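Local atomic coordinates of hypothetical protein ST1444 (Sulfolobus tokodaii, PDB entry 2EO0), a protein that probably resolves Holliday junctions in genetic recombination, as a magnesium-dependent endonuclease that nicks opposing strands of four-way DNA junctions in pairs. Residues A[44-49]-A[57-62]; A[87-92]-A[102-107]. All coordinates share one frame; numbering follows the deposited sequence.

Overall arrangement
The two contacts lie in one five-stranded mixed sheet, their centres about 10 Å apart. Interaction 1 closes the hairpin of strands 46-50 and 53-61, and interaction 2 the hairpin of strands 88-95 and 98-103. Strands 53-61 and 88-95 run side by side and parallel, so Gly92 probably bonds to both neighbours across the seam, its N 2.7 Å from Glu58 O and its O 2.9 Å from Lys60 N. Interaction 1 carries Asp45 and Glu58, which with Glu15 probably form the magnesium site. Interaction 2 lies close to that site: the Phe104 side chain is about 4 Å from that of Glu58 at the nearest atoms, and the side chains of Leu91 and Asp45 are about 8 Å apart at theirs.

Interaction 1. Residues A[44-49]-A[57-62]; sequences PDIIAL and IEVKSR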
ATOM      1  N   PRO A  44       8.528   4.712  -0.653  1.00 31.54           N
ATOM      2  CA  PRO A  44       8.641   4.201  -2.035  1.00 33.54           C
ATOM      3  C   PRO A  44       7.842   5.102  -2.983  1.00 33.48           C
ATOM      4  O   PRO A  44       6.779   5.622  -2.620  1.00 26.84           O
ATOM      5  CB  PRO A  44       8.047   2.796  -1.943  1.00 34.98           C
ATOM      6  CG  PRO A  44       8.407   2.373  -0.553  1.00 38.82           C
ATOM      7  CD  PRO A  44       8.127   3.648   0.273  1.00 32.36           C
ATOM      8  N   ASP A  45       8.345   5.296  -4.193  1.00 29.21           N
ATOM      9  CA  ASP A  45       7.657   6.181  -5.124  1.00 31.76           C
ATOM     10  C   ASP A  45       6.327   5.644  -5.552  1.00 39.15           C
ATOM     11  O   ASP A  45       5.390   6.402  -5.827  1.00 37.57           O
ATOM     12  CB  ASP A  45       8.521   6.431  -6.358  1.00 40.07           C
ATOM     13  CG  ASP A  45       9.865   7.009  -5.998  1.00 37.28           C
ATOM     14  OD1 ASP A  45       9.927   7.691  -4.941  1.00 36.67           O
ATOM     15  OD2 ASP A  45      10.837   6.785  -6.755  1.00 31.82           O
ATOM     16  N   ILE A  46       6.253   4.318  -5.603  1.00 40.78           N
ATOM     17  CA  ILE A  46       5.046   3.647  -6.020  1.00 35.74           C
ATOM     18  C   ILE A  46       4.710   2.533  -5.067  1.00 37.89           C
ATOM     19  O   ILE A  46       5.565   1.742  -4.696  1.00 36.91           O
ATOM     20  CB  ILE A  46       5.209   3.007  -7.422  1.00 38.80           C
ATOM     21  CG1 ILE A  46       5.515   4.093  -8.465  1.00 27.73           C
ATOM     22  CG2 ILE A  46       3.931   2.217  -7.785  1.00 24.70           C
ATOM     23  CD1 ILE A  46       5.884   3.528  -9.802  1.00 26.86           C
ATOM     24  N   ILE A  47       3.443   2.471  -4.698  1.00 36.13           N
ATOM     25  CA  ILE A  47       2.957   1.432  -3.823  1.00 36.35           C
ATOM     26  C   ILE A  47       1.826   0.811  -4.601  1.00 30.64           C
ATOM     27  O   ILE A  47       0.829   1.474  -4.904  1.00 30.09           O
ATOM     28  CB  ILE A  47       2.447   2.017  -2.492  1.00 39.34           C
ATOM     29  CG1 ILE A  47       3.630   2.585  -1.714  1.00 27.83           C
ATOM     30  CG2 ILE A  47       1.700   0.954  -1.727  1.00 27.71           C
ATOM     31  CD1 ILE A  47       3.278   3.169  -0.385  1.00 38.17           C
ATOM     32  N   ALA A  48       1.992  -0.464  -4.919  1.00 31.47           N
ATOM     33  CA  ALA A  48       1.009  -1.189  -5.717  1.00 31.48           C
ATOM     34  C   ALA A  48       0.477  -2.440  -4.996  1.00 34.72           C
ATOM     35  O   ALA A  48       1.250  -3.295  -4.569  1.00 27.56           O
ATOM     36  CB  ALA A  48       1.643  -1.570  -7.070  1.00 19.79           C
ATOM     37  N   LEU A  49      -0.852  -2.533  -4.880  1.00 29.44           N
ATOM     38  CA  LEU A  49      -1.494  -3.656  -4.209  1.00 29.03           C
ATOM     39  C   LEU A  49      -2.407  -4.438  -5.144  1.00 31.48           C
ATOM     40  O   LEU A  49      -3.083  -3.877  -6.014  1.00 25.07           O
ATOM     41  CB  LEU A  49      -2.338  -3.157  -3.023  1.00 27.60           C
ATOM     42  CG  LEU A  49      -1.793  -1.927  -2.295  1.00 29.63           C
ATOM     43  CD1 LEU A  49      -2.945  -1.203  -1.580  1.00 29.42           C
ATOM     44  CD2 LEU A  49      -0.690  -2.347  -1.340  1.00 27.60           C
ATOM     45  N   ILE A  57       7.850   0.105  -5.163  1.00 33.50           N
ATOM     46  CA  ILE A  57       8.793   0.427  -6.211  1.00 31.11           C
ATOM     47  C   ILE A  57       9.365   1.816  -6.107  1.00 33.36           C
ATOM     48  O   ILE A  57       8.646   2.806  -6.022  1.00 41.38           O
ATOM     49  CB  ILE A  57       8.172   0.288  -7.612  1.00 33.89           C
ATOM     50  CG1 ILE A  57       7.483  -1.077  -7.758  1.00 26.42           C
ATOM     51  CG2 ILE A  57       9.267   0.430  -8.677  1.00 22.53           C
ATOM     52  CD1 ILE A  57       6.619  -1.169  -8.985  1.00 34.74           C
ATOM     53  N   GLU A  58      10.685   1.874  -6.113  1.00 38.63           N
ATOM     54  CA  GLU A  58      11.413   3.124  -6.070  1.00 28.21           C
ATOM     55  C   GLU A  58      11.910   3.280  -7.518  1.00 28.64           C
ATOM     56  O   GLU A  58      12.524   2.379  -8.087  1.00 27.45           O
ATOM     57  CB  GLU A  58      12.559   2.981  -5.060  1.00 34.18           C
ATOM     58  CG  GLU A  58      13.392   4.224  -4.783  1.00 40.77           C
ATOM     59  CD  GLU A  58      12.583   5.433  -4.370  1.00 37.66           C
ATOM     60  OE1 GLU A  58      11.551   5.265  -3.681  1.00 41.79           O
ATOM     61  OE2 GLU A  58      13.002   6.558  -4.736  1.00 44.02           O
ATOM     62  N   VAL A  59      11.603   4.414  -8.123  1.00 31.57           N
ATOM     63  CA  VAL A  59      11.996   4.665  -9.491  1.00 29.35           C
ATOM     64  C   VAL A  59      13.088   5.714  -9.634  1.00 28.16           C
ATOM     65  O   VAL A  59      12.978   6.815  -9.124  1.00 33.81           O
ATOM     66  CB  VAL A  59      10.781   5.109 -10.328  1.00 41.50           C
ATOM     67  CG1 VAL A  59      11.200   5.292 -11.804  1.00 35.09           C
ATOM     68  CG2 VAL A  59       9.647   4.087 -10.169  1.00 32.94           C
ATOM     69  N   LYS A  60      14.149   5.362 -10.350  1.00 34.69           N
ATOM     70  CA  LYS A  60      15.255   6.288 -10.578  1.00 36.38           C
ATOM     71  C   LYS A  60      15.499   6.411 -12.068  1.00 32.91           C
ATOM     72  O   LYS A  60      15.246   5.473 -12.833  1.00 38.70           O
ATOM     73  CB  LYS A  60      16.546   5.800  -9.892  1.00 37.20           C
ATOM     74  CG  LYS A  60      16.947   6.582  -8.648  1.00 40.75           C
ATOM     75  CD  LYS A  60      16.300   6.026  -7.395  1.00 48.26           C
ATOM     76  CE  LYS A  60      16.834   6.697  -6.141  1.00 31.14           C
ATOM     77  NZ  LYS A  60      16.416   8.114  -6.073  1.00 49.24           N
ATOM     78  N   SER A  61      15.974   7.581 -12.476  1.00 35.46           N
ATOM     79  CA  SER A  61      16.293   7.847 -13.873  1.00 42.75           C
ATOM     80  C   SER A  61      17.800   8.035 -14.009  1.00 39.60           C
ATOM     81  O   SER A  61      18.366   8.967 -13.444  1.00 53.37           O
ATOM     82  CB  SER A  61      15.574   9.106 -14.364  1.00 45.22           C
ATOM     83  OG  SER A  61      16.104   9.542 -15.612  1.00 56.28           O
ATOM     84  N   ARG A  62      18.450   7.142 -14.746  1.00 46.48           N
ATOM     85  CA  ARG A  62      19.902   7.221 -14.960  1.00 44.99           C
ATOM     86  C   ARG A  62      20.208   7.158 -16.458  1.00 44.90           C
ATOM     87  O   ARG A  62      19.720   6.281 -17.164  1.00 38.82           O
ATOM     88  CB  ARG A  62      20.604   6.072 -14.250  1.00 46.83           C
ATOM     89  CG  ARG A  62      20.375   6.030 -12.753  1.00 46.13           C
ATOM     90  CD  ARG A  62      20.904   7.267 -12.063  1.00 41.96           C
ATOM     91  NE  ARG A  62      21.063   7.022 -10.634  1.00 40.98           N
ATOM     92  CZ  ARG A  62      20.404   7.657  -9.679  1.00 32.82           C
ATOM     93  NH1 ARG A  62      19.517   8.595  -9.978  1.00 37.81           N
ATOM     94  NH2 ARG A  62      20.641   7.353  -8.416  1.00 38.53           N
TER
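Two carboxylates crowd together where Asp45 meets Glu58: Asp45 OD2 and Glu58 OE2 are 3.0 Å apart, both acceptors, with their planes turned 61° from each other. Glu58 gets there with CG anti to the backbone N (chi1 -176°) and a bend at chi2, which curls the carboxylate back toward 44-49. Its OE1 also takes a weak bond from Asp45 N. The Asp45 carboxylate is steadied by Val59 N, which donates to OD2 over 2.8 Å on the anti side, 30° out of the carboxylate plane. Next to these carboxylates Ile46 and Ile57 form an antiparallel hydrogen-bonded pair, Ile46 N reaching Ile57 O at 2.9 Å and Ile57 N reaching Ile46 O at 2.8 Å. Asp45 and Ile46 both face Ile57, a classic beta bulge at the start of strand 46-50. Ile46 packs its CB on that of Ile57 and its CD1 against Val59 CG2, 3.8 Å away, on the face where Ile18 of helix 13-24 also touches it. Glu15 of that helix lies against Asp45, completing the probable magnesium site. Pro44-Asp45 followed by Glu58-Val59-Lys60 is the signature of the PD-(D/E)XK nuclease fold.

Interaction 2. Residues A[87-92]-A[102-107]; sequences GELFLG and IKFDML
Ile102 and Leu91 form the antiparallel hydrogen-bonded pair of a beta hairpin, strands 88-95 and 98-103, near the point where the second strand gives way to a 3-10 turn. Leu91 N meets Ile102 O at 2.9 Å, while Ile102 N bonds back to Leu91 O. The side chains lie alongside each other, Ile102 CD1 3.9 Å from Leu91 CD2. At Lys103, paired with Phe90 without hydrogen bonds, the aliphatic chain runs beside the Phe90 ring, CG 4.2 Å from CE2. Its NZ makes a long salt bridge to Glu88 OE1, but Glu88 is held mainly through OE2, by Tyr134 and Lys138. Phe104 opens the turn and gives the last bond, from its N to Leu89 O at 3.0 Å. With CG anti to the backbone N (chi1 -151°), its side chain runs beside that of Leu89, whose CD2 sits over one ring face, 3.7 Å from the centroid in a CH-pi contact. Leu107 CD1 covers the opposite face, and Ile78 of helix 72-85 also packs on this side chain. An alanine here would probably open a gap between Leu89 and Leu107 and deprive both of the ring they clasp. Leu107, just past the turn, crosses Leu91 at about a right angle, their CD2 methyls touching tip to tip at 3.7 Å.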
ATOM      1  N   GLY A  87       6.020  -5.588   2.472  1.00 34.65           N
ATOM      2  CA  GLY A  87       5.911  -5.673   1.023  1.00 45.91           C
ATOM      3  C   GLY A  87       7.216  -5.948   0.279  1.00 42.41           C
ATOM      4  O   GLY A  87       8.299  -5.676   0.778  1.00 40.95           O
ATOM      5  N   GLU A  88       7.118  -6.514  -0.916  1.00 38.61           N
ATOM      6  CA  GLU A  88       8.306  -6.789  -1.713  1.00 33.61           C
ATOM      7  C   GLU A  88       8.747  -5.494  -2.372  1.00 31.27           C
ATOM      8  O   GLU A  88       7.996  -4.883  -3.130  1.00 31.82           O
ATOM      9  CB  GLU A  88       8.010  -7.827  -2.776  1.00 39.00           C
ATOM     10  CG  GLU A  88       8.277  -9.224  -2.327  1.00 53.46           C
ATOM     11  CD  GLU A  88       9.026 -10.010  -3.383  1.00 61.54           C
ATOM     12  OE1 GLU A  88      10.269  -9.857  -3.495  1.00 53.32           O
ATOM     13  OE2 GLU A  88       8.354 -10.769  -4.110  1.00 62.94           O
ATOM     14  N   LEU A  89       9.970  -5.082  -2.072  1.00 26.37           N
ATOM     15  CA  LEU A  89      10.510  -3.845  -2.590  1.00 29.20           C
ATOM     16  C   LEU A  89      11.394  -4.034  -3.831  1.00 32.44           C
ATOM     17  O   LEU A  89      12.289  -4.882  -3.828  1.00 37.43           O
ATOM     18  CB  LEU A  89      11.309  -3.169  -1.486  1.00 22.52           C
ATOM     19  CG  LEU A  89      11.934  -1.874  -1.937  1.00 30.37           C
ATOM     20  CD1 LEU A  89      10.814  -0.912  -2.231  1.00 23.71           C
ATOM     21  CD2 LEU A  89      12.897  -1.347  -0.889  1.00 27.98           C
ATOM     22  N   PHE A  90      11.149  -3.228  -4.866  1.00 29.38           N
ATOM     23  CA  PHE A  90      11.906  -3.286  -6.117  1.00 27.75           C
ATOM     24  C   PHE A  90      12.514  -1.936  -6.511  1.00 32.90           C
ATOM     25  O   PHE A  90      11.987  -0.864  -6.176  1.00 41.40           O
ATOM     26  CB  PHE A  90      11.012  -3.713  -7.293  1.00 25.79           C
ATOM     27  CG  PHE A  90      10.463  -5.117  -7.180  1.00 41.21           C
ATOM     28  CD1 PHE A  90       9.423  -5.408  -6.305  1.00 29.00           C
ATOM     29  CD2 PHE A  90      10.995  -6.147  -7.947  1.00 32.39           C
ATOM     30  CE1 PHE A  90       8.926  -6.692  -6.197  1.00 35.05           C
ATOM     31  CE2 PHE A  90      10.498  -7.443  -7.845  1.00 38.48           C
ATOM     32  CZ  PHE A  90       9.460  -7.716  -6.969  1.00 39.80           C
ATOM     33  N   LEU A  91      13.616  -2.000  -7.250  1.00 33.93           N
ATOM     34  CA  LEU A  91      14.252  -0.793  -7.776  1.00 41.73           C
ATOM     35  C   LEU A  91      13.931  -0.744  -9.280  1.00 35.03           C
ATOM     36  O   LEU A  91      14.304  -1.645 -10.041  1.00 33.99           O
ATOM     37  CB  LEU A  91      15.771  -0.838  -7.582  1.00 31.35           C
ATOM     38  CG  LEU A  91      16.587   0.231  -8.322  1.00 41.76           C
ATOM     39  CD1 LEU A  91      16.339   1.574  -7.714  1.00 21.63           C
ATOM     40  CD2 LEU A  91      18.109  -0.108  -8.252  1.00 37.84           C
ATOM     41  N   GLY A  92      13.207   0.283  -9.700  1.00 27.81           N
ATOM     42  CA  GLY A  92      12.910   0.404 -11.109  1.00 31.35           C
ATOM     43  C   GLY A  92      13.796   1.465 -11.728  1.00 34.15           C
ATOM     44  O   GLY A  92      13.784   2.606 -11.269  1.00 36.61           O
ATOM     45  N   ILE A 102      14.656  -4.553 -10.670  1.00 33.07           N
ATOM     46  CA  ILE A 102      15.348  -5.654 -10.008  1.00 34.45           C
ATOM     47  C   ILE A 102      14.885  -5.636  -8.555  1.00 35.92           C
ATOM     48  O   ILE A 102      14.320  -4.636  -8.096  1.00 35.15           O
ATOM     49  CB  ILE A 102      16.869  -5.467 -10.023  1.00 41.83           C
ATOM     50  CG1 ILE A 102      17.204  -4.058  -9.546  1.00 38.40           C
ATOM     51  CG2 ILE A 102      17.421  -5.734 -11.424  1.00 39.94           C
ATOM     52  CD1 ILE A 102      18.666  -3.858  -9.251  1.00 48.99           C
ATOM     53  N   LYS A 103      15.102  -6.737  -7.838  1.00 38.41           N
ATOM     54  CA  LYS A 103      14.741  -6.793  -6.419  1.00 29.69           C
ATOM     55  C   LYS A 103      15.686  -5.829  -5.719  1.00 34.85           C
ATOM     56  O   LYS A 103      16.891  -5.821  -5.981  1.00 27.03           O
ATOM     57  CB  LYS A 103      14.963  -8.185  -5.827  1.00 35.90           C
ATOM     58  CG  LYS A 103      13.867  -9.188  -6.079  1.00 37.27           C
ATOM     59  CD  LYS A 103      14.291 -10.555  -5.551  1.00 50.48           C
ATOM     60  CE  LYS A 103      13.093 -11.485  -5.271  1.00 65.82           C
ATOM     61  NZ  LYS A 103      12.170 -11.684  -6.430  1.00 59.82           N
ATOM     62  N   PHE A 104      15.141  -5.007  -4.832  1.00 33.14           N
ATOM     63  CA  PHE A 104      15.968  -4.051  -4.117  1.00 37.06           C
ATOM     64  C   PHE A 104      17.133  -4.747  -3.386  1.00 40.05           C
ATOM     65  O   PHE A 104      18.163  -4.125  -3.089  1.00 28.08           O
ATOM     66  CB  PHE A 104      15.115  -3.280  -3.127  1.00 35.07           C
ATOM     67  CG  PHE A 104      15.619  -1.920  -2.860  1.00 33.40           C
ATOM     68  CD1 PHE A 104      15.294  -0.874  -3.711  1.00 24.85           C
ATOM     69  CD2 PHE A 104      16.427  -1.673  -1.755  1.00 32.42           C
ATOM     70  CE1 PHE A 104      15.763   0.414  -3.470  1.00 26.84           C
ATOM     71  CE2 PHE A 104      16.904  -0.383  -1.501  1.00 38.34           C
ATOM     72  CZ  PHE A 104      16.567   0.664  -2.366  1.00 27.46           C
ATOM     73  N   ASP A 105      16.956  -6.039  -3.113  1.00 40.93           N
ATOM     74  CA  ASP A 105      17.966  -6.852  -2.435  1.00 45.00           C
ATOM     75  C   ASP A 105      19.229  -7.051  -3.259  1.00 42.83           C
ATOM     76  O   ASP A 105      20.229  -7.543  -2.750  1.00 39.07           O
ATOM     77  CB  ASP A 105      17.400  -8.228  -2.089  1.00 50.89           C
ATOM     78  CG  ASP A 105      16.319  -8.159  -1.048  1.00 69.04           C
ATOM     79  OD1 ASP A 105      16.359  -7.203  -0.227  1.00 63.29           O
ATOM     80  OD2 ASP A 105      15.445  -9.069  -1.038  1.00 70.68           O
ATOM     81  N   MET A 106      19.176  -6.684  -4.531  1.00 42.04           N
ATOM     82  CA  MET A 106      20.336  -6.830  -5.403  1.00 49.82           C
ATOM     83  C   MET A 106      21.349  -5.710  -5.187  1.00 48.81           C
ATOM     84  O   MET A 106      22.491  -5.809  -5.626  1.00 53.51           O
ATOM     85  CB  MET A 106      19.905  -6.858  -6.870  1.00 55.18           C
ATOM     86  CG  MET A 106      18.972  -8.013  -7.229  1.00 62.34           C
ATOM     87  SD  MET A 106      19.793  -9.627  -7.314  1.00 74.80           S
ATOM     88  CE  MET A 106      19.818  -9.831  -9.135  1.00 71.58           C
ATOM     89  N   LEU A 107      20.937  -4.636  -4.529  1.00 38.72           N
ATOM     90  CA  LEU A 107      21.864  -3.541  -4.266  1.00 50.24           C
ATOM     91  C   LEU A 107      22.833  -3.956  -3.146  1.00 53.48           C
ATOM     92  O   LEU A 107      22.396  -4.305  -2.046  1.00 48.44           O
ATOM     93  CB  LEU A 107      21.104  -2.283  -3.821  1.00 42.97           C
ATOM     94  CG  LEU A 107      20.138  -1.574  -4.768  1.00 50.91           C
ATOM     95  CD1 LEU A 107      19.274  -0.649  -3.943  1.00 50.81           C
ATOM     96  CD2 LEU A 107      20.894  -0.786  -5.838  1.00 42.16           C
TER